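Local structure of chitin elicitor receptor kinase 1 (Arabidopsis thaliana, 4EBY) at residues V22-L27 / A32-I37; F79-S82 / E86-Y89; G141-Y146 / Q169-G174; V175-N178 / I183-V186. The protein recognises chitin oligomers outside the plant cell through a LysM-containing ectodomain and signals in immunity as a receptor-like kinase activated by chitin-induced dimerization. All coordinates share one frame; numbering follows the deposited sequence.

Contact 1 of 4, residues V22-L27 / A32-I37; sequences VINQNL and APYDQI
Tyr-34 of a glycan pocket lays its ring against Gln-25 and Asn-24 of helix 20-26, so this contact folds the loop after the helix back onto the helix's last turn. The evidence for a face contact comes from Gln-25 CB, which lies 4.0 Å from the centroid of the Tyr-34 ring and 20° off the ring normal, a CH-pi approach. Gln-25 CA meets the same ring, 3.8 Å above its plane and nearer the rim. The extended glutamine chain crosses the ring obliquely, its NE2 reaching 3.9 Å from Tyr-34 CE2; with amide and ring planes 51° apart, this is not a stack. Asn-24 adds its CB at 3.7 Å from Tyr-34 CD1. The ring reaches the helix because Tyr-34 CG is anti to its own backbone N (chi1 -180°), while the phenol oxygen is tied back to the helix by a hydrogen bond with Ser-21 OG.

Leu-27 is where the chain leaves helical geometry, and the loop that follows carries Asn-28, Ser-29 and Ser-30, which complete the pocket with Tyr-34. Asn-28 starts an Asn-Ser-Ser sequon, consistent with an N-linked sugar here, and the Tyr-34 side chain is about 4 Å from a bound NAG. Asn-28 OD1 also accepts a hydrogen bond from Tyr-34 N. Further along the loop is an Asx turn: Asp-35 OD1 takes Ile-37 N at 2.8 Å, from above the carboxylate plane, and Asn-38 N as well.

Contact 2 of 4, residues F79-S82 / E86-Y89; sequences FSYS and EDTY
The backbone runs as a regular extended strand through Tyr-81 and as an irregular loop through Asp-87; with their CA atoms 10.8 Å apart, the long phenol of Tyr-81 covers most of the gap and the short Asp-87 carboxylate the rest. The two side chains come from opposite directions. Tyr-81 OH donates a hydrogen bond to Asp-87 OD2 at 2.6 Å, a short bond that makes up the heart of the contact. The acceptor is reached on its syn side, with the phenol oxygen 29° out of the carboxylate plane. Seen from the tyrosine, OD2 lies at the ring edge and near the ring plane, 3.2 Å from Tyr-81 CE2, which suits a hydroxyl hydrogen lying in the plane of the phenol. Ring and carboxylate are turned 40° against each other. Having CG anti to the backbone N (chi1 175°) carries the tyrosine ring out from the strand towards the loop.

Asp-87 OD2 is gripped twice, since Arg-84 N also gives it a hydrogen bond, and Asp-87 OD1 forms a salt bridge with Arg-91 NH2. These partners fix the rotation of the carboxylate and would be expected to favour its charged form. Next to it, Thr-88 is the N-cap of helix 89-96, its OG1 accepting from Arg-91 N.

Within the beta-alpha-alpha-beta unit of this LysM domain, the bond therefore ties strand 74-82 to the start of helix 89-96. Val-92 of that helix touches both Tyr-81 and Asp-87, while Leu-123 and Val-125 of the adjacent antiparallel strand 122-128 touch the Tyr-81 side chain.

Contact 3 of 4, residues G141-Y146 / Q169-G174; sequences GLFVTY and QRYNPG
Gln-169 NE2 holds two backbone carbonyls at the end of helix 165-171, the same helix end that carries Tyr-171, whose ring face receives Phe-143: it bonds to Val-175 O and, weakly, to Asn-172 O at 2.9 Å, where the N-H...O angle is just 129°. Asn-172 N in turn bonds to Gln-169 O at 2.9 Å. The Asn-172 amide uses both of its ends, OD1 accepting from Tyr-185 N and ND2 donating to Leu-168 O, so this helix end is fastened to strand 183-187.

Across the contact, Phe-143 and Tyr-171 form a T-shaped pair. The ring centroids are 4.8 Å apart and the planes meet at 77°, with Phe-143 supplying the edge. Phe-143 CE1 stands 3.6 Å above the middle of the Tyr-171 ring, and Phe-143 CZ comes to 3.5 Å from Tyr-171 CZ, so two neighbouring edge carbons do the touching. In LysM terms this joins the first strand of the beta-alpha-alpha-beta unit, 143-147, to its second helix. The backbones remain well separated, 10.2 Å between the CA atoms of Phe-143 and Tyr-171, and the rings alone bridge them. Phe-143 keeps CG anti to its carbonyl carbon (chi1 -73°), which swings the ring off the strand towards the helix. Pro-187 touches Phe-143, while Val-136 and Phe-140 pack on Tyr-171.

Contact 4 of 4, residues V175-N178 / I183-V186; sequences VNFN and IVYV
The hydrophobic core of the LysM domain at residues 144-187 takes in this contact, in which Val-184 of the last strand packs against Phe-177 and Val-175 of the loop leading to it. Val-184 CG1 is the common point. Set anti to the carbonyl carbon (chi1 -69°), it sits over the face of Phe-177, 4.0 Å from the ring centroid and 13° off the normal, which identifies a CH-pi contact, and it also meets Val-175 CG1 at 3.7 Å. The second methyl, Val-184 CG2, placed between the backbone N and the carbonyl carbon, lies on the same side of the ring, above the rim and 3.9 Å from Phe-177 CE1.

The loop is shaped by an Asx turn: Asn-178 N donates to Asn-176 OD1 at 2.9 Å with an N-H...O angle of 157°, although the donor stands well above the carbonyl plane. This turn brackets Phe-177, whose ring points inward while Asn-176 stays at the surface.

Strand 183-187 is an outermost strand of the sheet, hydrogen-bonded through Val-184 and Val-186 to Tyr-146 and Val-144 of strand 143-147. Leu-154 and Ile-157 of helix 154-161 and Leu-168 of helix 165-171 enclose Phe-177, wedging it between both helices and the sheet.

The four contacts fall into two groups. Contacts 1 and 2 have centres about 15 Å apart and touch where Leu-27 O lies 3.4 Å from Phe-79 CE1, the C-terminal end of helix 20-26 and the residue just after it packing on strand 74-82. Contacts 3 and 4 are closer, about 7 Å between centres, and are bound through the sheet, Val-144 N lying 2.7 Å from Val-186 O. Between the groups the centres are about 26 to 27 Å apart, although contacts 2, 3 and 4 all reach the same mixed sheet. Contact 1 alone has a residue of a glycan pocket; the side chains of Tyr-81, Val-184 and Phe-143 are about 10, 11 and 14 Å from a bound NAG.

Contact 1 of 4, residues V22-L27 / A32-I37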
loop_
_atom_site.group_PDB
_atom_site.type_symbol
_atom_site.label_atom_id
_atom_site.label_comp_id
_atom_site.label_asym_id
_atom_site.label_seq_id
_atom_site.Cartn_x
_atom_site.Cartn_y
_atom_site.Cartn_z
ATOM N N VAL A 22 7.095 -11.132 -7.037
ATOM C CA VAL A 22 6.080 -11.497 -6.042
ATOM C C VAL A 22 5.225 -10.292 -5.641
ATOM O O VAL A 22 4.000 -10.385 -5.495
ATOM C CB VAL A 22 6.713 -12.163 -4.801
ATOM C CG1 VAL A 22 5.683 -12.268 -3.677
ATOM C CG2 VAL A 22 7.223 -13.549 -5.164
ATOM N N ILE A 23 5.861 -9.136 -5.490
ATOM C CA ILE A 23 5.106 -7.929 -5.197
ATOM C C ILE A 23 4.115 -7.640 -6.312
ATOM O O ILE A 23 2.950 -7.362 -6.057
ATOM C CB ILE A 23 6.040 -6.732 -5.015
ATOM C CG1 ILE A 23 6.899 -6.959 -3.766
ATOM C CG2 ILE A 23 5.251 -5.399 -4.898
ATOM C CD1 ILE A 23 8.017 -5.921 -3.602
ATOM N N ASN A 24 4.580 -7.694 -7.555
ATOM C CA ASN A 24 3.687 -7.382 -8.666
ATOM C C ASN A 24 2.561 -8.411 -8.795
ATOM O O ASN A 24 1.439 -8.065 -9.162
ATOM C CB ASN A 24 4.496 -7.283 -9.969
ATOM C CG ASN A 24 3.773 -6.500 -11.057
ATOM O OD1 ASN A 24 2.570 -6.170 -10.963
ATOM N ND2 ASN A 24 4.506 -6.194 -12.091
ATOM N N GLN A 25 2.850 -9.676 -8.490
ATOM C CA GLN A 25 1.815 -10.696 -8.553
ATOM C C GLN A 25 0.742 -10.402 -7.496
ATOM O O GLN A 25 -0.458 -10.337 -7.790
ATOM C CB GLN A 25 2.424 -12.068 -8.278
ATOM C CG GLN A 25 1.409 -13.191 -8.343
ATOM C CD GLN A 25 2.077 -14.549 -8.405
ATOM O OE1 GLN A 25 2.970 -14.854 -7.609
ATOM N NE2 GLN A 25 1.673 -15.359 -9.372
ATOM N N ASN A 26 1.182 -10.228 -6.263
ATOM C CA ASN A 26 0.236 -10.025 -5.162
ATOM C C ASN A 26 -0.571 -8.739 -5.323
ATOM O O ASN A 26 -1.783 -8.698 -5.054
ATOM C CB ASN A 26 0.988 -10.018 -3.831
ATOM C CG ASN A 26 1.527 -11.398 -3.461
ATOM O OD1 ASN A 26 1.327 -12.374 -4.202
ATOM N ND2 ASN A 26 2.233 -11.486 -2.322
ATOM N N LEU A 27 0.115 -7.685 -5.755
ATOM C CA LEU A 27 -0.543 -6.405 -5.951
ATOM C C LEU A 27 -0.905 -6.171 -7.424
ATOM O O LEU A 27 -0.994 -5.022 -7.875
ATOM C CB LEU A 27 0.309 -5.254 -5.389
ATOM C CG LEU A 27 0.355 -5.120 -3.865
ATOM C CD1 LEU A 27 0.993 -6.288 -3.169
ATOM C CD2 LEU A 27 1.092 -3.816 -3.489
ATOM N N ALA A 32 -1.054 -1.889 -12.570
ATOM C CA ALA A 32 0.260 -2.528 -12.555
ATOM C C ALA A 32 0.079 -3.971 -12.964
ATOM O O ALA A 32 0.134 -4.885 -12.121
ATOM C CB ALA A 32 0.875 -2.456 -11.169
ATOM N N PRO A 33 -0.176 -4.182 -14.254
ATOM C CA PRO A 33 -0.524 -5.538 -14.676
ATOM C C PRO A 33 0.696 -6.449 -14.696
ATOM O O PRO A 33 1.718 -6.159 -15.328
ATOM C CB PRO A 33 -1.143 -5.332 -16.059
ATOM C CG PRO A 33 -0.655 -3.991 -16.517
ATOM C CD PRO A 33 -0.289 -3.190 -15.335
ATOM N N TYR A 34 0.579 -7.568 -13.999
ATOM C CA TYR A 34 1.677 -8.504 -13.860
ATOM C C TYR A 34 1.845 -9.342 -15.124
ATOM O O TYR A 34 0.951 -10.098 -15.497
ATOM C CB TYR A 34 1.381 -9.415 -12.659
ATOM C CG TYR A 34 2.449 -10.453 -12.378
ATOM C CD1 TYR A 34 3.781 -10.090 -12.248
ATOM C CD2 TYR A 34 2.110 -11.785 -12.195
ATOM C CE1 TYR A 34 4.769 -11.040 -11.969
ATOM C CE2 TYR A 34 3.079 -12.735 -11.907
ATOM C CZ TYR A 34 4.408 -12.356 -11.795
ATOM O OH TYR A 34 5.382 -13.304 -11.530
ATOM N N ASP A 35 2.986 -9.212 -15.790
ATOM C CA ASP A 35 3.253 -10.082 -16.933
ATOM C C ASP A 35 4.611 -10.770 -16.849
ATOM O O ASP A 35 4.981 -11.512 -17.752
ATOM C CB ASP A 35 3.056 -9.353 -18.272
ATOM C CG ASP A 35 4.115 -8.285 -18.536
ATOM O OD1 ASP A 35 5.101 -8.218 -17.775
ATOM O OD2 ASP A 35 3.962 -7.543 -19.536
ATOM N N GLN A 36 5.317 -10.561 -15.738
ATOM C CA GLN A 36 6.654 -11.120 -15.499
ATOM C C GLN A 36 7.755 -10.565 -16.395
ATOM O O GLN A 36 8.912 -10.980 -16.285
ATOM C CB GLN A 36 6.646 -12.650 -15.626
ATOM C CG GLN A 36 5.736 -13.353 -14.633
ATOM C CD GLN A 36 5.929 -14.858 -14.661
ATOM O OE1 GLN A 36 5.137 -15.584 -15.264
ATOM N NE2 GLN A 36 6.997 -15.333 -14.021
ATOM N N ILE A 37 7.403 -9.655 -17.292
ATOM C CA ILE A 37 8.368 -9.117 -18.248
ATOM C C ILE A 37 8.585 -7.614 -18.037
ATOM O O ILE A 37 9.718 -7.151 -17.894
ATOM C CB ILE A 37 7.897 -9.339 -19.676
ATOM C CG1 ILE A 37 7.727 -10.837 -19.948
ATOM C CG2 ILE A 37 8.885 -8.724 -20.658
ATOM C CD1 ILE A 37 6.929 -11.128 -21.194
#

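Contact 2 of 4, residues F79-S82 / E86-Y89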
loop_
_atom_site.group_PDB
_atom_site.type_symbol
_atom_site.label_atom_id
_atom_site.label_comp_id
_atom_site.label_asym_id
_atom_site.label_seq_id
_atom_site.Cartn_x
_atom_site.Cartn_y
_atom_site.Cartn_z
ATOM N N PHE A 79 -7.558 -6.343 -4.011
ATOM C CA PHE A 79 -6.610 -7.206 -4.725
ATOM C C PHE A 79 -7.090 -8.645 -4.670
ATOM O O PHE A 79 -8.042 -8.989 -3.952
ATOM C CB PHE A 79 -5.207 -7.106 -4.127
ATOM C CG PHE A 79 -4.581 -5.755 -4.278
ATOM C CD1 PHE A 79 -3.997 -5.394 -5.481
ATOM C CD2 PHE A 79 -4.579 -4.850 -3.229
ATOM C CE1 PHE A 79 -3.421 -4.146 -5.640
ATOM C CE2 PHE A 79 -3.990 -3.607 -3.367
ATOM C CZ PHE A 79 -3.404 -3.248 -4.586
ATOM N N SER A 80 -6.444 -9.507 -5.464
ATOM C CA SER A 80 -6.783 -10.922 -5.453
ATOM C C SER A 80 -5.508 -11.724 -5.215
ATOM O O SER A 80 -4.435 -11.382 -5.728
ATOM C CB SER A 80 -7.438 -11.343 -6.773
ATOM O OG SER A 80 -8.720 -10.753 -6.932
ATOM N N TYR A 81 -5.627 -12.794 -4.438
ATOM C CA TYR A 81 -4.464 -13.575 -4.031
ATOM C C TYR A 81 -4.742 -15.058 -4.156
ATOM O O TYR A 81 -5.713 -15.560 -3.603
ATOM C CB TYR A 81 -4.065 -13.236 -2.582
ATOM C CG TYR A 81 -2.945 -14.102 -2.087
ATOM C CD1 TYR A 81 -1.634 -13.873 -2.501
ATOM C CD2 TYR A 81 -3.192 -15.168 -1.228
ATOM C CE1 TYR A 81 -0.613 -14.688 -2.074
ATOM C CE2 TYR A 81 -2.163 -15.992 -0.786
ATOM C CZ TYR A 81 -0.884 -15.745 -1.219
ATOM O OH TYR A 81 0.129 -16.569 -0.793
ATOM N N SER A 82 -3.884 -15.776 -4.897
ATOM C CA SER A 82 -4.031 -17.221 -5.003
ATOM C C SER A 82 -3.265 -17.920 -3.885
ATOM O O SER A 82 -2.055 -17.720 -3.714
ATOM C CB SER A 82 -3.584 -17.705 -6.382
ATOM O OG SER A 82 -3.723 -19.121 -6.468
ATOM N N GLU A 86 0.307 -23.876 3.137
ATOM C CA GLU A 86 0.489 -23.423 4.510
ATOM C C GLU A 86 0.130 -21.962 4.765
ATOM O O GLU A 86 0.426 -21.431 5.836
ATOM C CB GLU A 86 1.905 -23.736 4.999
ATOM C CG GLU A 86 2.139 -25.239 5.171
ATOM C CD GLU A 86 3.494 -25.568 5.759
ATOM O OE1 GLU A 86 4.405 -24.717 5.684
ATOM O OE2 GLU A 86 3.650 -26.685 6.296
ATOM N N ASP A 87 -0.514 -21.315 3.798
ATOM C CA ASP A 87 -0.973 -19.946 4.019
ATOM C C ASP A 87 -1.991 -19.882 5.142
ATOM O O ASP A 87 -2.797 -20.809 5.344
ATOM C CB ASP A 87 -1.567 -19.336 2.742
ATOM C CG ASP A 87 -0.512 -18.857 1.771
ATOM O OD1 ASP A 87 0.669 -18.761 2.164
ATOM O OD2 ASP A 87 -0.862 -18.546 0.606
ATOM N N THR A 88 -1.941 -18.781 5.888
ATOM C CA THR A 88 -2.925 -18.473 6.901
ATOM C C THR A 88 -3.304 -17.025 6.684
ATOM O O THR A 88 -2.562 -16.284 6.028
ATOM C CB THR A 88 -2.351 -18.600 8.327
ATOM O OG1 THR A 88 -1.240 -17.706 8.472
ATOM C CG2 THR A 88 -1.878 -20.026 8.577
ATOM N N TYR A 89 -4.447 -16.615 7.212
ATOM C CA TYR A 89 -4.831 -15.209 7.103
ATOM C C TYR A 89 -3.784 -14.302 7.734
ATOM O O TYR A 89 -3.468 -13.236 7.188
ATOM C CB TYR A 89 -6.195 -14.971 7.732
ATOM C CG TYR A 89 -7.359 -15.533 6.934
ATOM C CD1 TYR A 89 -7.487 -15.295 5.572
ATOM C CD2 TYR A 89 -8.342 -16.300 7.560
ATOM C CE1 TYR A 89 -8.570 -15.806 4.849
ATOM C CE2 TYR A 89 -9.421 -16.824 6.839
ATOM C CZ TYR A 89 -9.529 -16.569 5.491
ATOM O OH TYR A 89 -10.599 -17.082 4.780
#

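Contact 3 of 4, residues G141-Y146 / Q169-G174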
loop_
_atom_site.group_PDB
_atom_site.type_symbol
_atom_site.label_atom_id
_atom_site.label_comp_id
_atom_site.label_asym_id
_atom_site.label_seq_id
_atom_site.Cartn_x
_atom_site.Cartn_y
_atom_site.Cartn_z
ATOM N N GLY A 141 -2.917 15.187 -3.812
ATOM C CA GLY A 141 -4.015 14.371 -4.290
ATOM C C GLY A 141 -3.595 12.939 -4.585
ATOM O O GLY A 141 -4.397 12.164 -5.095
ATOM N N LEU A 142 -2.348 12.600 -4.274
ATOM C CA LEU A 142 -1.841 11.237 -4.465
ATOM C C LEU A 142 -1.220 10.813 -3.150
ATOM O O LEU A 142 -0.385 11.536 -2.590
ATOM C CB LEU A 142 -0.779 11.206 -5.578
ATOM C CG LEU A 142 -0.048 9.868 -5.720
ATOM C CD1 LEU A 142 -1.020 8.764 -6.141
ATOM C CD2 LEU A 142 1.051 9.979 -6.770
ATOM N N PHE A 143 -1.644 9.656 -2.644
ATOM C CA PHE A 143 -1.280 9.222 -1.294
ATOM C C PHE A 143 -0.735 7.827 -1.237
ATOM O O PHE A 143 -1.216 6.933 -1.946
ATOM C CB PHE A 143 -2.471 9.343 -0.339
ATOM C CG PHE A 143 -2.764 10.766 0.015
ATOM C CD1 PHE A 143 -2.299 11.297 1.206
ATOM C CD2 PHE A 143 -3.413 11.590 -0.883
ATOM C CE1 PHE A 143 -2.502 12.652 1.501
ATOM C CE2 PHE A 143 -3.613 12.924 -0.614
ATOM C CZ PHE A 143 -3.183 13.455 0.592
ATOM N N VAL A 144 0.262 7.669 -0.377
ATOM C CA VAL A 144 0.875 6.374 -0.107
ATOM C C VAL A 144 0.185 5.781 1.107
ATOM O O VAL A 144 0.087 6.420 2.158
ATOM C CB VAL A 144 2.374 6.503 0.235
ATOM C CG1 VAL A 144 2.997 5.127 0.445
ATOM C CG2 VAL A 144 3.143 7.272 -0.865
ATOM N N THR A 145 -0.313 4.564 0.952
ATOM C CA THR A 145 -0.771 3.775 2.076
ATOM C C THR A 145 0.477 3.149 2.702
ATOM O O THR A 145 1.126 2.272 2.107
ATOM C CB THR A 145 -1.729 2.692 1.572
ATOM O OG1 THR A 145 -2.885 3.335 1.014
ATOM C CG2 THR A 145 -2.165 1.785 2.704
ATOM N N TYR A 146 0.826 3.629 3.887
ATOM C CA TYR A 146 2.142 3.397 4.459
ATOM C C TYR A 146 2.025 2.654 5.780
ATOM O O TYR A 146 1.640 3.227 6.788
ATOM C CB TYR A 146 2.832 4.769 4.656
ATOM C CG TYR A 146 4.270 4.718 5.129
ATOM C CD1 TYR A 146 5.314 4.919 4.239
ATOM C CD2 TYR A 146 4.579 4.518 6.473
ATOM C CE1 TYR A 146 6.634 4.905 4.659
ATOM C CE2 TYR A 146 5.909 4.495 6.903
ATOM C CZ TYR A 146 6.925 4.688 5.980
ATOM O OH TYR A 146 8.248 4.685 6.365
ATOM N N GLN A 169 0.316 14.910 10.232
ATOM C CA GLN A 169 -0.522 14.590 11.379
ATOM C C GLN A 169 -1.982 14.900 11.094
ATOM O O GLN A 169 -2.869 14.157 11.509
ATOM C CB GLN A 169 -0.070 15.360 12.625
ATOM C CG GLN A 169 -0.671 14.819 13.925
ATOM C CD GLN A 169 -0.172 13.415 14.241
ATOM O OE1 GLN A 169 0.931 13.242 14.770
ATOM N NE2 GLN A 169 -0.991 12.412 13.943
ATOM N N ARG A 170 -2.237 16.007 10.402
ATOM C CA ARG A 170 -3.611 16.406 10.095
ATOM C C ARG A 170 -4.292 15.397 9.167
ATOM O O ARG A 170 -5.509 15.214 9.231
ATOM C CB ARG A 170 -3.664 17.812 9.476
ATOM C CG ARG A 170 -3.430 18.967 10.444
ATOM C CD ARG A 170 -3.405 20.287 9.649
ATOM N NE ARG A 170 -3.199 21.489 10.459
ATOM C CZ ARG A 170 -4.185 22.268 10.908
ATOM N NH1 ARG A 170 -5.446 21.969 10.631
ATOM N NH2 ARG A 170 -3.916 23.351 11.634
ATOM N N TYR A 171 -3.519 14.753 8.298
ATOM C CA TYR A 171 -4.078 13.697 7.445
ATOM C C TYR A 171 -4.342 12.410 8.225
ATOM O O TYR A 171 -5.033 11.515 7.748
ATOM C CB TYR A 171 -3.118 13.368 6.298
ATOM C CG TYR A 171 -3.188 14.325 5.127
ATOM C CD1 TYR A 171 -4.395 14.595 4.481
ATOM C CD2 TYR A 171 -2.045 14.949 4.659
ATOM C CE1 TYR A 171 -4.439 15.473 3.382
ATOM C CE2 TYR A 171 -2.084 15.812 3.571
ATOM C CZ TYR A 171 -3.277 16.058 2.939
ATOM O OH TYR A 171 -3.286 16.925 1.860
ATOM N N ASN A 172 -3.760 12.310 9.412
ATOM C CA ASN A 172 -3.799 11.071 10.178
ATOM C C ASN A 172 -4.067 11.436 11.623
ATOM O O ASN A 172 -3.229 11.213 12.506
ATOM C CB ASN A 172 -2.472 10.330 10.040
ATOM C CG ASN A 172 -2.202 9.891 8.614
ATOM O OD1 ASN A 172 -2.738 8.873 8.168
ATOM N ND2 ASN A 172 -1.386 10.662 7.881
ATOM N N PRO A 173 -5.246 12.023 11.872
ATOM C CA PRO A 173 -5.432 12.709 13.151
ATOM C C PRO A 173 -5.476 11.741 14.322
ATOM O O PRO A 173 -6.114 10.676 14.243
ATOM C CB PRO A 173 -6.782 13.422 12.983
ATOM C CG PRO A 173 -7.473 12.678 11.864
ATOM C CD PRO A 173 -6.380 12.217 10.952
ATOM N N GLY A 174 -4.745 12.090 15.372
ATOM C CA GLY A 174 -4.719 11.299 16.590
ATOM C C GLY A 174 -3.804 10.089 16.524
ATOM O O GLY A 174 -3.669 9.381 17.521
#

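Contact 4 of 4, residues V175-N178 / I183-V186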
loop_
_atom_site.group_PDB
_atom_site.type_symbol
_atom_site.label_atom_id
_atom_site.label_comp_id
_atom_site.label_asym_id
_atom_site.label_seq_id
_atom_site.Cartn_x
_atom_site.Cartn_y
_atom_site.Cartn_z
ATOM N N VAL A 175 -3.170 9.858 15.377
ATOM C CA VAL A 175 -2.337 8.665 15.170
ATOM C C VAL A 175 -0.885 8.905 15.549
ATOM O O VAL A 175 -0.239 9.818 15.027
ATOM C CB VAL A 175 -2.366 8.224 13.703
ATOM C CG1 VAL A 175 -1.462 6.982 13.482
ATOM C CG2 VAL A 175 -3.811 7.954 13.271
ATOM N N ASN A 176 -0.377 8.090 16.466
ATOM C CA ASN A 176 1.026 8.177 16.879
ATOM C C ASN A 176 1.916 7.517 15.814
ATOM O O ASN A 176 1.888 6.287 15.636
ATOM C CB ASN A 176 1.188 7.462 18.214
ATOM C CG ASN A 176 2.634 7.359 18.658
ATOM O OD1 ASN A 176 3.522 8.026 18.118
ATOM N ND2 ASN A 176 2.878 6.516 19.661
ATOM N N PHE A 177 2.678 8.336 15.091
ATOM C CA PHE A 177 3.498 7.837 13.980
ATOM C C PHE A 177 4.664 6.975 14.451
ATOM O O PHE A 177 5.397 6.406 13.625
ATOM C CB PHE A 177 4.048 8.999 13.151
ATOM C CG PHE A 177 3.096 9.522 12.098
ATOM C CD1 PHE A 177 3.454 9.510 10.764
ATOM C CD2 PHE A 177 1.867 10.063 12.449
ATOM C CE1 PHE A 177 2.604 10.016 9.788
ATOM C CE2 PHE A 177 1.006 10.563 11.477
ATOM C CZ PHE A 177 1.377 10.543 10.145
ATOM N N ASN A 178 4.854 6.892 15.762
ATOM C CA ASN A 178 5.908 6.054 16.328
ATOM C C ASN A 178 5.373 4.747 16.927
ATOM O O ASN A 178 6.100 4.023 17.608
ATOM C CB ASN A 178 6.686 6.833 17.391
ATOM C CG ASN A 178 7.978 6.144 17.788
ATOM O OD1 ASN A 178 8.707 5.618 16.941
ATOM N ND2 ASN A 178 8.263 6.126 19.088
ATOM N N ILE A 183 -1.535 1.726 9.700
ATOM C CA ILE A 183 -1.251 2.440 8.468
ATOM C C ILE A 183 -1.416 3.949 8.676
ATOM O O ILE A 183 -2.250 4.413 9.487
ATOM C CB ILE A 183 -2.213 1.960 7.373
ATOM C CG1 ILE A 183 -1.680 0.642 6.771
ATOM C CG2 ILE A 183 -2.394 2.998 6.291
ATOM C CD1 ILE A 183 -2.714 -0.110 6.004
ATOM N N VAL A 184 -0.617 4.713 7.941
ATOM C CA VAL A 184 -0.844 6.162 7.821
ATOM C C VAL A 184 -0.835 6.491 6.333
ATOM O O VAL A 184 -0.293 5.729 5.536
ATOM C CB VAL A 184 0.215 7.018 8.546
ATOM C CG1 VAL A 184 0.085 6.875 10.071
ATOM C CG2 VAL A 184 1.638 6.713 8.036
ATOM N N TYR A 185 -1.452 7.616 5.973
ATOM C CA TYR A 185 -1.490 8.067 4.589
ATOM C C TYR A 185 -0.526 9.238 4.421
ATOM O O TYR A 185 -0.610 10.231 5.149
ATOM C CB TYR A 185 -2.906 8.490 4.211
ATOM C CG TYR A 185 -3.913 7.372 4.353
ATOM C CD1 TYR A 185 -3.887 6.282 3.503
ATOM C CD2 TYR A 185 -4.893 7.419 5.334
ATOM C CE1 TYR A 185 -4.797 5.259 3.631
ATOM C CE2 TYR A 185 -5.809 6.411 5.465
ATOM C CZ TYR A 185 -5.756 5.333 4.608
ATOM O OH TYR A 185 -6.677 4.319 4.742
ATOM N N VAL A 186 0.396 9.100 3.470
ATOM C CA VAL A 186 1.471 10.076 3.267
ATOM C C VAL A 186 1.406 10.561 1.822
ATOM O O VAL A 186 1.396 9.738 0.916
ATOM C CB VAL A 186 2.834 9.370 3.481
ATOM C CG1 VAL A 186 4.015 10.331 3.198
ATOM C CG2 VAL A 186 2.909 8.754 4.898
#